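Local structure of aerobactin synthase IucA (Klebsiella pneumoniae subsp. pneumoniae, 5JM8) at residues L40-G45 with V90-H95; H158-Q163 with H227-E232; P211-E216 with G253-P258; N351-V354 with Q358-T361; A493-L498 with N508-V513. The protein is an NIS (siderophore) synthetase that binds ATP and magnesium and probably uses ATP to join a carboxylate to an amine in making the siderophore aerobactin. All coordinates share one frame; numbering follows the deposited sequence.

Contact 1. Residues L40-G45 with V90-H95; sequences LIIPLG and VDKLQH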
# COMPACT_ATOMS: atom_id res chain seq x y z
N LEU A 40 3.84 19.14 47.78
CA LEU A 40 3.20 18.01 48.44
C LEU A 40 4.18 17.39 49.43
O LEU A 40 5.34 17.13 49.10
CB LEU A 40 2.74 16.97 47.41
CG LEU A 40 1.88 15.84 47.98
CD1 LEU A 40 0.77 15.47 47.00
CD2 LEU A 40 2.74 14.62 48.29
N ILE A 41 3.70 17.15 50.65
CA ILE A 41 4.55 16.70 51.74
C ILE A 41 4.18 15.29 52.18
O ILE A 41 3.01 14.98 52.42
CB ILE A 41 4.46 17.66 52.94
CG1 ILE A 41 4.96 19.05 52.53
CG2 ILE A 41 5.27 17.14 54.12
CD1 ILE A 41 4.65 20.15 53.53
N ILE A 42 5.20 14.44 52.30
CA ILE A 42 5.05 13.10 52.84
C ILE A 42 5.91 12.98 54.10
O ILE A 42 7.12 12.83 54.00
CB ILE A 42 5.45 12.01 51.83
CG1 ILE A 42 4.61 12.13 50.56
CG2 ILE A 42 5.29 10.63 52.46
CD1 ILE A 42 5.04 11.22 49.43
N PRO A 43 5.28 13.07 55.28
CA PRO A 43 6.06 13.04 56.53
C PRO A 43 6.81 11.73 56.73
O PRO A 43 6.27 10.67 56.42
CB PRO A 43 5.00 13.23 57.62
CG PRO A 43 3.84 13.84 56.93
CD PRO A 43 3.85 13.28 55.55
N LEU A 44 8.04 11.82 57.24
CA LEU A 44 8.84 10.63 57.54
C LEU A 44 8.93 10.39 59.05
O LEU A 44 9.53 9.42 59.49
CB LEU A 44 10.25 10.78 56.96
CG LEU A 44 10.36 10.84 55.43
CD1 LEU A 44 11.79 11.15 55.02
CD2 LEU A 44 9.89 9.54 54.80
N GLY A 45 8.32 11.28 59.83
CA GLY A 45 8.39 11.20 61.27
C GLY A 45 9.74 11.63 61.80
O GLY A 45 10.69 11.78 61.03
N VAL A 90 10.07 3.34 52.28
CA VAL A 90 9.94 1.92 52.61
C VAL A 90 10.33 1.68 54.07
O VAL A 90 9.75 0.81 54.73
CB VAL A 90 10.81 1.05 51.68
CG1 VAL A 90 10.84 -0.41 52.16
CG2 VAL A 90 10.29 1.12 50.25
N ASP A 91 11.29 2.44 54.57
CA ASP A 91 11.69 2.33 55.97
C ASP A 91 10.56 2.80 56.89
O ASP A 91 10.30 2.19 57.92
CB ASP A 91 12.96 3.15 56.24
CG ASP A 91 13.31 3.20 57.72
OD1 ASP A 91 13.86 2.19 58.23
OD2 ASP A 91 13.05 4.23 58.37
N LYS A 92 9.91 3.90 56.50
CA LYS A 92 8.76 4.41 57.23
C LYS A 92 7.68 3.34 57.35
O LYS A 92 7.07 3.17 58.40
CB LYS A 92 8.20 5.66 56.53
CG LYS A 92 6.87 6.16 57.08
CD LYS A 92 6.35 7.36 56.28
CE LYS A 92 4.95 7.77 56.74
NZ LYS A 92 4.42 8.94 55.97
N LEU A 93 7.47 2.61 56.26
CA LEU A 93 6.41 1.60 56.21
C LEU A 93 6.78 0.36 57.01
O LEU A 93 5.90 -0.35 57.50
CB LEU A 93 6.12 1.23 54.75
CG LEU A 93 5.57 2.36 53.88
CD1 LEU A 93 5.51 1.93 52.42
CD2 LEU A 93 4.21 2.81 54.36
N GLN A 94 8.07 0.09 57.14
CA GLN A 94 8.54 -1.07 57.89
C GLN A 94 8.20 -0.92 59.37
O GLN A 94 7.88 -1.90 60.05
CB GLN A 94 10.04 -1.27 57.71
CG GLN A 94 10.55 -2.58 58.28
CD GLN A 94 12.05 -2.76 58.13
OE1 GLN A 94 12.73 -1.93 57.53
NE2 GLN A 94 12.57 -3.85 58.68
N HIS A 95 8.27 0.31 59.86
CA HIS A 95 7.91 0.61 61.24
C HIS A 95 6.40 0.66 61.43
O HIS A 95 5.85 0.10 62.38
CB HIS A 95 8.49 1.95 61.68
CG HIS A 95 9.99 1.98 61.68
ND1 HIS A 95 10.72 2.42 60.59
CD2 HIS A 95 10.89 1.64 62.63
CE1 HIS A 95 12.01 2.34 60.87
NE2 HIS A 95 12.14 1.87 62.10
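K92 reaches straight out from helix 82-96 to P43 of strand 39-43, where its NZ gives a hydrogen bond to P43 O at 2.6 Å. Its CG stands anti to the backbone N (chi1 171°) and every later torsion is also extended, which carries the ammonium group the full length of the side chain. NZ arrives head-on, nearly in line with the carbonyl, the C=O...NZ angle being 160°. The last two methylenes follow the same oxygen, with K92 CE 3.2 Å from P43 O. I42 lies across this rod at about a right angle, its CG2 methyl 4.0 Å from K92 NZ, while L44 flanks the aliphatic part, its CD2 4.4 Å from K92 CD. The strand belongs to a five-stranded antiparallel meander, paired with 31-32 and 49-54, and beside it L44 and G45 both face Q48 in a classic beta bulge. Helix 82-96 follows the meander's last strand, so the lysine ties the helix back to the second strand of that sheet. The ammonium has a second partner, a salt bridge to D29 OD2, and this carboxylate beside the carbonyl would be expected to keep K92 protonated. D29 also touches P43.

Contact 2. Residues H158-Q163 with H227-E232; sequences HEPFNQ and HPWQGE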
# COMPACT_ATOMS: atom_id res chain seq x y z
N HIS A 158 10.45 -7.24 35.46
CA HIS A 158 10.49 -8.23 34.38
C HIS A 158 10.80 -9.66 34.84
O HIS A 158 10.87 -10.56 34.01
CB HIS A 158 11.54 -7.85 33.34
CG HIS A 158 11.46 -6.43 32.87
ND1 HIS A 158 10.27 -5.78 32.65
CD2 HIS A 158 12.43 -5.54 32.57
CE1 HIS A 158 10.51 -4.55 32.24
NE2 HIS A 158 11.82 -4.38 32.18
N GLU A 159 11.01 -9.84 36.14
CA GLU A 159 11.56 -11.09 36.69
C GLU A 159 10.92 -12.35 36.08
O GLU A 159 9.70 -12.47 36.06
CB GLU A 159 11.39 -11.12 38.21
N PRO A 160 11.75 -13.32 35.63
CA PRO A 160 13.21 -13.43 35.68
C PRO A 160 13.95 -13.05 34.38
O PRO A 160 15.02 -13.60 34.12
CB PRO A 160 13.41 -14.92 35.98
CG PRO A 160 12.30 -15.57 35.21
CD PRO A 160 11.14 -14.59 35.18
N PHE A 161 13.41 -12.13 33.60
CA PHE A 161 14.07 -11.72 32.36
C PHE A 161 15.37 -10.96 32.63
O PHE A 161 15.42 -10.11 33.51
CB PHE A 161 13.15 -10.82 31.51
CG PHE A 161 12.13 -11.58 30.68
CD1 PHE A 161 12.11 -12.96 30.62
CD2 PHE A 161 11.17 -10.88 29.96
CE1 PHE A 161 11.17 -13.62 29.85
CE2 PHE A 161 10.23 -11.54 29.20
CZ PHE A 161 10.23 -12.91 29.14
N ASN A 162 16.41 -11.28 31.86
CA ASN A 162 17.64 -10.49 31.88
C ASN A 162 17.48 -9.32 30.92
O ASN A 162 16.39 -9.10 30.38
CB ASN A 162 18.86 -11.34 31.52
CG ASN A 162 18.82 -11.89 30.10
OD1 ASN A 162 18.35 -11.24 29.17
ND2 ASN A 162 19.35 -13.09 29.92
N GLN A 163 18.55 -8.57 30.70
CA GLN A 163 18.51 -7.42 29.80
C GLN A 163 18.21 -7.86 28.37
O GLN A 163 17.29 -7.34 27.73
CB GLN A 163 19.83 -6.65 29.84
N HIS A 227 6.06 -19.79 22.46
CA HIS A 227 6.80 -18.56 22.72
C HIS A 227 8.28 -18.91 22.78
O HIS A 227 8.66 -19.86 23.48
CB HIS A 227 6.32 -17.92 24.03
CG HIS A 227 6.88 -16.56 24.29
ND1 HIS A 227 8.23 -16.33 24.46
CD2 HIS A 227 6.28 -15.35 24.42
CE1 HIS A 227 8.44 -15.04 24.68
NE2 HIS A 227 7.27 -14.42 24.66
N PRO A 228 9.13 -18.17 22.05
CA PRO A 228 10.55 -18.55 21.96
C PRO A 228 11.23 -18.73 23.32
O PRO A 228 12.12 -19.57 23.44
CB PRO A 228 11.18 -17.37 21.20
CG PRO A 228 10.07 -16.83 20.39
CD PRO A 228 8.84 -16.99 21.22
N TRP A 229 10.82 -17.96 24.31
CA TRP A 229 11.40 -18.06 25.65
C TRP A 229 10.81 -19.23 26.43
O TRP A 229 11.55 -19.97 27.09
CB TRP A 229 11.20 -16.75 26.42
CG TRP A 229 11.96 -16.70 27.71
CD1 TRP A 229 13.28 -16.37 27.87
CD2 TRP A 229 11.46 -16.99 29.02
NE1 TRP A 229 13.62 -16.44 29.19
CE2 TRP A 229 12.53 -16.82 29.92
CE3 TRP A 229 10.21 -17.38 29.51
CZ2 TRP A 229 12.38 -17.02 31.29
CZ3 TRP A 229 10.07 -17.58 30.88
CH2 TRP A 229 11.15 -17.40 31.75
N GLN A 230 9.49 -19.41 26.37
CA GLN A 230 8.85 -20.54 27.03
C GLN A 230 9.31 -21.86 26.43
O GLN A 230 9.58 -22.82 27.15
CB GLN A 230 7.33 -20.46 26.91
CG GLN A 230 6.68 -19.55 27.93
CD GLN A 230 6.76 -20.09 29.34
OE1 GLN A 230 7.34 -19.45 30.22
NE2 GLN A 230 6.19 -21.26 29.57
N GLY A 231 9.37 -21.90 25.10
CA GLY A 231 9.73 -23.11 24.39
C GLY A 231 11.09 -23.63 24.78
O GLY A 231 11.27 -24.84 24.95
N GLU A 232 12.06 -22.73 24.92
CA GLU A 232 13.41 -23.11 25.31
C GLU A 232 13.43 -23.63 26.75
O GLU A 232 14.24 -24.48 27.10
CB GLU A 232 14.37 -21.93 25.15
CG GLU A 232 14.63 -21.56 23.70
CD GLU A 232 15.47 -20.30 23.55
OE1 GLU A 232 15.57 -19.51 24.52
OE2 GLU A 232 16.02 -20.09 22.45
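F161 meets the indole of W229 edge-on, and the contact builds up toward one corner of its ring. From CB, a chi1 of -81° turns CG away from the carbonyl carbon and sends the ring out toward helix 228-235. CD1 is the first ring atom to touch, 3.9 Å from W229 CE2. CE1 goes deeper: it sits 3.4 Å above the indole plane, over its centre, and lies 3.5 Å from both W229 CD2 and W229 CE2, the two atoms of the ring fusion. The result is a T-shaped (edge-to-face) pair, with the planes at 77° and the F161 ring centroid 4.8 Å from that of the W229 five-membered ring. It joins the loop before helix 163-169 to the first turn of helix 228-235, both resting on V283 of strand 275-284. H227 is the N-cap of the latter helix: W229 N donates to H227 ND1 at 3.1 Å, in the plane of the imidazole. The indole is also held at its rim, where W229 NE1 is hydrogen-bonded to E165 OE2. P160, which follows a cis peptide bond, adds its CG at 4.1 Å from W229 CH2.

Contact 3. Residues P211-E216 with G253-P258; sequences PQLLNE and GEAGAP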
# COMPACT_ATOMS: atom_id res chain seq x y z
N PRO A 211 4.39 -21.30 6.81
CA PRO A 211 4.05 -22.25 5.75
C PRO A 211 5.16 -23.26 5.47
O PRO A 211 4.88 -24.40 5.11
CB PRO A 211 3.84 -21.36 4.52
CG PRO A 211 3.74 -19.98 5.01
CD PRO A 211 4.40 -19.91 6.34
N GLN A 212 6.41 -22.83 5.62
CA GLN A 212 7.55 -23.66 5.23
C GLN A 212 7.77 -24.82 6.19
O GLN A 212 8.66 -25.65 5.97
CB GLN A 212 8.82 -22.81 5.11
CG GLN A 212 9.37 -22.25 6.42
CD GLN A 212 8.74 -20.93 6.82
OE1 GLN A 212 7.71 -20.52 6.28
NE2 GLN A 212 9.36 -20.25 7.78
N LEU A 213 6.98 -24.87 7.26
CA LEU A 213 7.05 -25.97 8.22
C LEU A 213 5.97 -27.01 7.96
O LEU A 213 5.83 -27.98 8.71
CB LEU A 213 6.90 -25.45 9.65
CG LEU A 213 8.05 -24.61 10.22
CD1 LEU A 213 7.73 -24.19 11.64
CD2 LEU A 213 9.37 -25.36 10.17
N LEU A 214 5.21 -26.82 6.89
CA LEU A 214 4.12 -27.73 6.59
C LEU A 214 4.64 -29.08 6.12
O LEU A 214 3.88 -30.05 6.04
CB LEU A 214 3.19 -27.12 5.54
CG LEU A 214 2.30 -25.98 6.05
CD1 LEU A 214 1.53 -25.35 4.90
CD2 LEU A 214 1.33 -26.47 7.13
N ASN A 215 5.93 -29.16 5.82
CA ASN A 215 6.55 -30.44 5.47
C ASN A 215 6.60 -31.38 6.67
O ASN A 215 7.00 -32.54 6.54
CB ASN A 215 7.96 -30.24 4.89
CG ASN A 215 8.87 -29.47 5.83
OD1 ASN A 215 8.57 -29.27 7.00
ND2 ASN A 215 10.01 -29.03 5.30
N GLU A 216 6.19 -30.88 7.83
CA GLU A 216 6.15 -31.65 9.06
C GLU A 216 4.72 -31.92 9.53
O GLU A 216 4.51 -32.45 10.62
CB GLU A 216 6.92 -30.92 10.17
CG GLU A 216 8.42 -30.88 9.95
CD GLU A 216 9.05 -32.25 10.00
OE1 GLU A 216 8.44 -33.18 10.56
OE2 GLU A 216 10.18 -32.40 9.47
N GLY A 253 12.41 -25.43 15.74
CA GLY A 253 13.07 -24.14 15.91
C GLY A 253 12.15 -22.97 15.60
O GLY A 253 10.93 -23.13 15.52
N GLU A 254 12.75 -21.80 15.44
CA GLU A 254 12.00 -20.59 15.10
C GLU A 254 11.77 -20.49 13.60
O GLU A 254 12.63 -20.87 12.81
CB GLU A 254 12.73 -19.35 15.59
CG GLU A 254 12.96 -19.31 17.09
CD GLU A 254 13.74 -18.09 17.52
OE1 GLU A 254 14.16 -17.30 16.65
OE2 GLU A 254 13.95 -17.93 18.74
N ALA A 255 10.60 -19.98 13.21
CA ALA A 255 10.26 -19.85 11.80
C ALA A 255 9.02 -19.01 11.59
O ALA A 255 8.14 -18.93 12.46
CB ALA A 255 10.05 -21.23 11.19
N GLY A 256 8.95 -18.37 10.43
CA GLY A 256 7.71 -17.77 9.96
C GLY A 256 7.59 -16.27 10.15
O GLY A 256 8.58 -15.55 10.27
N ALA A 257 6.34 -15.81 10.16
CA ALA A 257 6.03 -14.39 10.19
C ALA A 257 6.49 -13.73 11.48
O ALA A 257 6.63 -14.41 12.50
CB ALA A 257 4.53 -14.19 10.00
N PRO A 258 6.73 -12.41 11.44
CA PRO A 258 7.15 -11.68 12.64
C PRO A 258 6.00 -11.40 13.60
O PRO A 258 4.92 -11.03 13.15
CB PRO A 258 7.72 -10.38 12.07
CG PRO A 258 6.93 -10.17 10.83
CD PRO A 258 6.65 -11.53 10.26
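A255 puts its methyl between the side chains of Q212 and L213, two neighbours on the 3-10 segment 211-216. The two reach it by different routes. Q212 takes the crowded first rotamer, with CG wedged over its own backbone (chi1 68°), then bends at chi2 (-86°), and the double turn folds the amide over toward segment 253-258. Its NE2 ends 3.6 Å from A255 CB and 3.3 Å from G256 N. That last approach joins two donors, so toward G256 the amide makes only a close approach, not a bond. L213 is simpler: CG keeps clear of its carbonyl carbon and chi2 is extended, bringing CD1 within 3.8 Å of A255 CB, with L213 CG at 4.0 Å from the same methyl. The 3-10 segment lies in the connection between helix 198-209 and strand 221-226, an outer strand of a three-stranded antiparallel sheet; A255 lies on strand 249-255, the other outer strand. L213 also rests on L223 and L252, one from each of these edges. A255 is held by its backbone to L179 of the middle strand, and A255 O accepts from W181 NE1. G256 has a positive phi of 100°, where the chain turns a corner out of the sheet. Segment 211-216 also meets the second subunit, P211 packing on R274 and L214 on R204 of that chain.

Contact 4. Residues N351-V354 with Q358-T361; sequences NLLV and QSQT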
# COMPACT_ATOMS: atom_id res chain seq x y z
N ASN A 351 -8.18 -11.87 15.52
CA ASN A 351 -7.56 -10.64 15.05
C ASN A 351 -8.52 -9.88 14.14
O ASN A 351 -8.46 -9.98 12.92
CB ASN A 351 -6.26 -10.93 14.31
CG ASN A 351 -5.54 -9.67 13.89
OD1 ASN A 351 -5.78 -8.59 14.44
ND2 ASN A 351 -4.66 -9.78 12.90
N LEU A 352 -9.39 -9.09 14.76
CA LEU A 352 -10.41 -8.35 14.03
C LEU A 352 -9.82 -7.16 13.27
O LEU A 352 -10.56 -6.38 12.66
CB LEU A 352 -11.50 -7.88 14.99
CG LEU A 352 -12.16 -8.99 15.84
CD1 LEU A 352 -13.06 -8.40 16.91
CD2 LEU A 352 -12.94 -9.95 14.96
N LEU A 353 -8.50 -7.02 13.32
CA LEU A 353 -7.79 -5.97 12.60
C LEU A 353 -6.99 -6.52 11.42
O LEU A 353 -6.23 -5.79 10.79
CB LEU A 353 -6.84 -5.23 13.55
CG LEU A 353 -7.51 -4.49 14.71
CD1 LEU A 353 -6.46 -4.00 15.67
CD2 LEU A 353 -8.35 -3.34 14.19
N VAL A 354 -7.18 -7.80 11.12
CA VAL A 354 -6.42 -8.46 10.06
C VAL A 354 -6.72 -7.83 8.70
O VAL A 354 -5.85 -7.76 7.83
CB VAL A 354 -6.71 -9.98 10.00
CG1 VAL A 354 -8.18 -10.24 9.65
CG2 VAL A 354 -5.78 -10.68 9.00
N GLN A 358 -4.01 -0.99 9.40
CA GLN A 358 -3.63 0.42 9.51
C GLN A 358 -4.75 1.30 10.08
O GLN A 358 -4.67 2.53 10.02
CB GLN A 358 -3.21 0.96 8.14
CG GLN A 358 -1.96 0.30 7.59
CD GLN A 358 -0.74 0.59 8.45
OE1 GLN A 358 -0.60 1.68 9.00
NE2 GLN A 358 0.14 -0.40 8.58
N SER A 359 -5.79 0.68 10.63
CA SER A 359 -6.86 1.43 11.26
C SER A 359 -6.32 2.13 12.50
O SER A 359 -5.34 1.68 13.09
CB SER A 359 -8.04 0.53 11.64
OG SER A 359 -7.67 -0.40 12.63
N GLN A 360 -6.98 3.21 12.90
CA GLN A 360 -6.60 3.92 14.11
C GLN A 360 -7.29 3.29 15.32
O GLN A 360 -8.06 3.94 16.03
CB GLN A 360 -6.95 5.41 14.00
CG GLN A 360 -6.30 6.26 15.07
CD GLN A 360 -6.74 7.71 14.99
OE1 GLN A 360 -7.70 8.05 14.30
NE2 GLN A 360 -6.02 8.58 15.71
N THR A 361 -7.01 2.02 15.53
CA THR A 361 -7.45 1.30 16.72
C THR A 361 -6.29 1.23 17.69
O THR A 361 -5.29 0.56 17.42
CB THR A 361 -7.96 -0.11 16.37
OG1 THR A 361 -8.96 -0.02 15.35
CG2 THR A 361 -8.53 -0.80 17.60
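N351 to V354 form a type I beta turn, closed by the V354 N to N351 O bond of 3.1 Å, and a few residues later the chain returns through S359 and an inverse gamma turn centred on Q360 into strand 360-363. From the first turn one side chain, L353, reaches the returning chain. Its chi1 of -63°, with chi2 extended (171°), brings the CD2 methyl there. CD2 meets two hydroxyls at once: S359 OG at 3.4 Å and T361 OG1 at 3.6 Å. With T361 the approach is tip to tip, and T361 CB follows at 3.9 Å from L353 CD2. The two hydroxyls are themselves joined, S359 OG to T361 OG1 at 3.0 Å, an approach that S359 attains with a chi1 of 66°; S359 OG has a further, weak hydrogen bond to Q356 O. On the turn side, N351 OD1 accepts a weak bond of 3.3 Å from L353 N, while N351 ND2 is tied to S273 O. Strand 360-363 is an outer strand of a mixed four-stranded sheet; Q360 pairs with M435 of the neighbouring strand 431-435, and T361 rests there on L432 and Q434. The contact thus closes the connection from strand 345-350 of the eight-stranded sheet into this second sheet. Because the hydroxyls bond to each other, they can be met by a methyl group without either losing a polar partner, and the leucine makes van der Waals contact with them and forms no hydrogen bond.

Contact 5. Residues A493-L498 with N508-V513; sequences AVTAAL and NLMARV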
# COMPACT_ATOMS: atom_id res chain seq x y z
N ALA A 493 -8.28 8.44 33.58
CA ALA A 493 -6.98 8.59 32.94
C ALA A 493 -7.13 9.46 31.70
O ALA A 493 -6.23 10.21 31.33
CB ALA A 493 -6.39 7.25 32.58
N VAL A 494 -8.29 9.35 31.05
CA VAL A 494 -8.61 10.17 29.90
C VAL A 494 -8.78 11.63 30.33
O VAL A 494 -8.17 12.53 29.76
CB VAL A 494 -9.89 9.67 29.19
CG1 VAL A 494 -10.34 10.64 28.10
CG2 VAL A 494 -9.66 8.29 28.60
N THR A 495 -9.61 11.85 31.34
CA THR A 495 -9.89 13.21 31.81
C THR A 495 -8.63 13.84 32.42
O THR A 495 -8.41 15.04 32.28
CB THR A 495 -11.02 13.22 32.86
OG1 THR A 495 -10.64 12.45 34.00
CG2 THR A 495 -12.30 12.64 32.27
N ALA A 496 -7.82 13.02 33.08
CA ALA A 496 -6.59 13.50 33.72
C ALA A 496 -5.55 13.92 32.69
O ALA A 496 -4.88 14.94 32.86
CB ALA A 496 -6.02 12.42 34.62
N ALA A 497 -5.40 13.12 31.64
CA ALA A 497 -4.47 13.44 30.56
C ALA A 497 -4.82 14.78 29.93
O ALA A 497 -3.95 15.60 29.67
CB ALA A 497 -4.49 12.35 29.51
N LEU A 498 -6.11 14.99 29.69
CA LEU A 498 -6.59 16.22 29.08
C LEU A 498 -6.49 17.39 30.06
O LEU A 498 -6.24 18.53 29.66
CB LEU A 498 -8.02 16.04 28.60
CG LEU A 498 -8.18 14.96 27.53
CD1 LEU A 498 -9.63 14.54 27.40
CD2 LEU A 498 -7.64 15.44 26.19
N ASN A 508 -14.40 19.67 35.30
CA ASN A 508 -15.35 19.95 34.23
C ASN A 508 -15.56 18.73 33.34
O ASN A 508 -16.69 18.43 32.96
CB ASN A 508 -14.87 21.13 33.38
CG ASN A 508 -15.00 22.46 34.10
OD1 ASN A 508 -15.71 22.58 35.10
ND2 ASN A 508 -14.32 23.47 33.58
N LEU A 509 -14.48 18.03 33.01
CA LEU A 509 -14.57 16.88 32.13
C LEU A 509 -15.30 15.73 32.81
O LEU A 509 -16.04 14.99 32.16
CB LEU A 509 -13.18 16.44 31.68
CG LEU A 509 -12.41 17.48 30.85
CD1 LEU A 509 -10.96 17.06 30.64
CD2 LEU A 509 -13.10 17.73 29.51
N MET A 510 -15.11 15.59 34.11
CA MET A 510 -15.81 14.57 34.88
C MET A 510 -17.29 14.91 35.01
O MET A 510 -18.12 14.03 35.27
CB MET A 510 -15.18 14.39 36.26
CG MET A 510 -13.83 13.67 36.24
SD MET A 510 -13.20 13.22 37.88
CE MET A 510 -12.68 14.81 38.51
N ALA A 511 -17.64 16.18 34.82
CA ALA A 511 -19.03 16.59 34.85
C ALA A 511 -19.74 16.12 33.59
O ALA A 511 -20.91 15.73 33.64
CB ALA A 511 -19.14 18.11 35.00
N ARG A 512 -19.04 16.16 32.46
CA ARG A 512 -19.58 15.66 31.19
C ARG A 512 -19.89 14.18 31.28
O ARG A 512 -20.95 13.74 30.84
CB ARG A 512 -18.60 15.90 30.05
CG ARG A 512 -18.51 17.34 29.60
CD ARG A 512 -17.85 17.45 28.23
NE ARG A 512 -18.01 18.80 27.68
CZ ARG A 512 -18.97 19.17 26.84
NH1 ARG A 512 -19.87 18.30 26.41
NH2 ARG A 512 -19.02 20.42 26.41
N VAL A 513 -18.96 13.42 31.82
CA VAL A 513 -19.12 11.99 31.97
C VAL A 513 -20.35 11.68 32.82
O VAL A 513 -21.14 10.80 32.49
CB VAL A 513 -17.88 11.34 32.60
CG1 VAL A 513 -18.08 9.84 32.77
CG2 VAL A 513 -16.65 11.61 31.74
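T495 and L509 lie alongside one another, their side chains pointing opposite ways, where segments 493-498 and 508-513 approach with the CA atoms of this pair 6.0 Å apart. T495 CG2 lies 3.9 Å from L509 CB, and the leucine then runs on along helix 475-500 so that its CD1 touches T495 O at 3.6 Å and L498 CB at 3.7 Å. M510 comes in at about a right angle to the threonine, its CG 4.1 Å from T495 OG1. The threonine's rotation is fixed within its own helix: a chi1 of 62° turns OG1 back to bond to F492 O, leaving CG2 for the neighbouring helix. The short segments run nearly antiparallel, at 148°, with axes 9.7 Å apart, an antiparallel helical hairpin joined by a short connection. Around it, helix 394-420 lies against both arms, V402 touching L498 and H399 touching L509, while R512 makes a salt bridge to D403 of the same helix. V383 of helix 378-390 packs on L498, and P570 lies on M510. With the threonine hydroxyl already committed to its own helix, the pairing is made by van der Waals contacts, mostly of L509 with T495 and L498.

Overall arrangement
Contacts 2, 3 and 4 all belong to the IucA/IucC part of the chain, and contact 5 to the FhuF-like part. Contacts 2 and 3 alternate along the chain and touch directly, P228 CB lying 3.7 Å from E254 OE2, with centres 21 Å apart. Contact 4 comes within about 10 Å of contact 3 at nearest atoms and about 13 Å of contact 5. The bound ATP lies among three of them: the side chains of F161 in contact 2, L353 in contact 4 and T495 in contact 5 are about 11, 12 and 13 Å from it. Contacts 1 and 3 are the outlying pair, on opposite sides of the chain's centre with centres 55 Å apart.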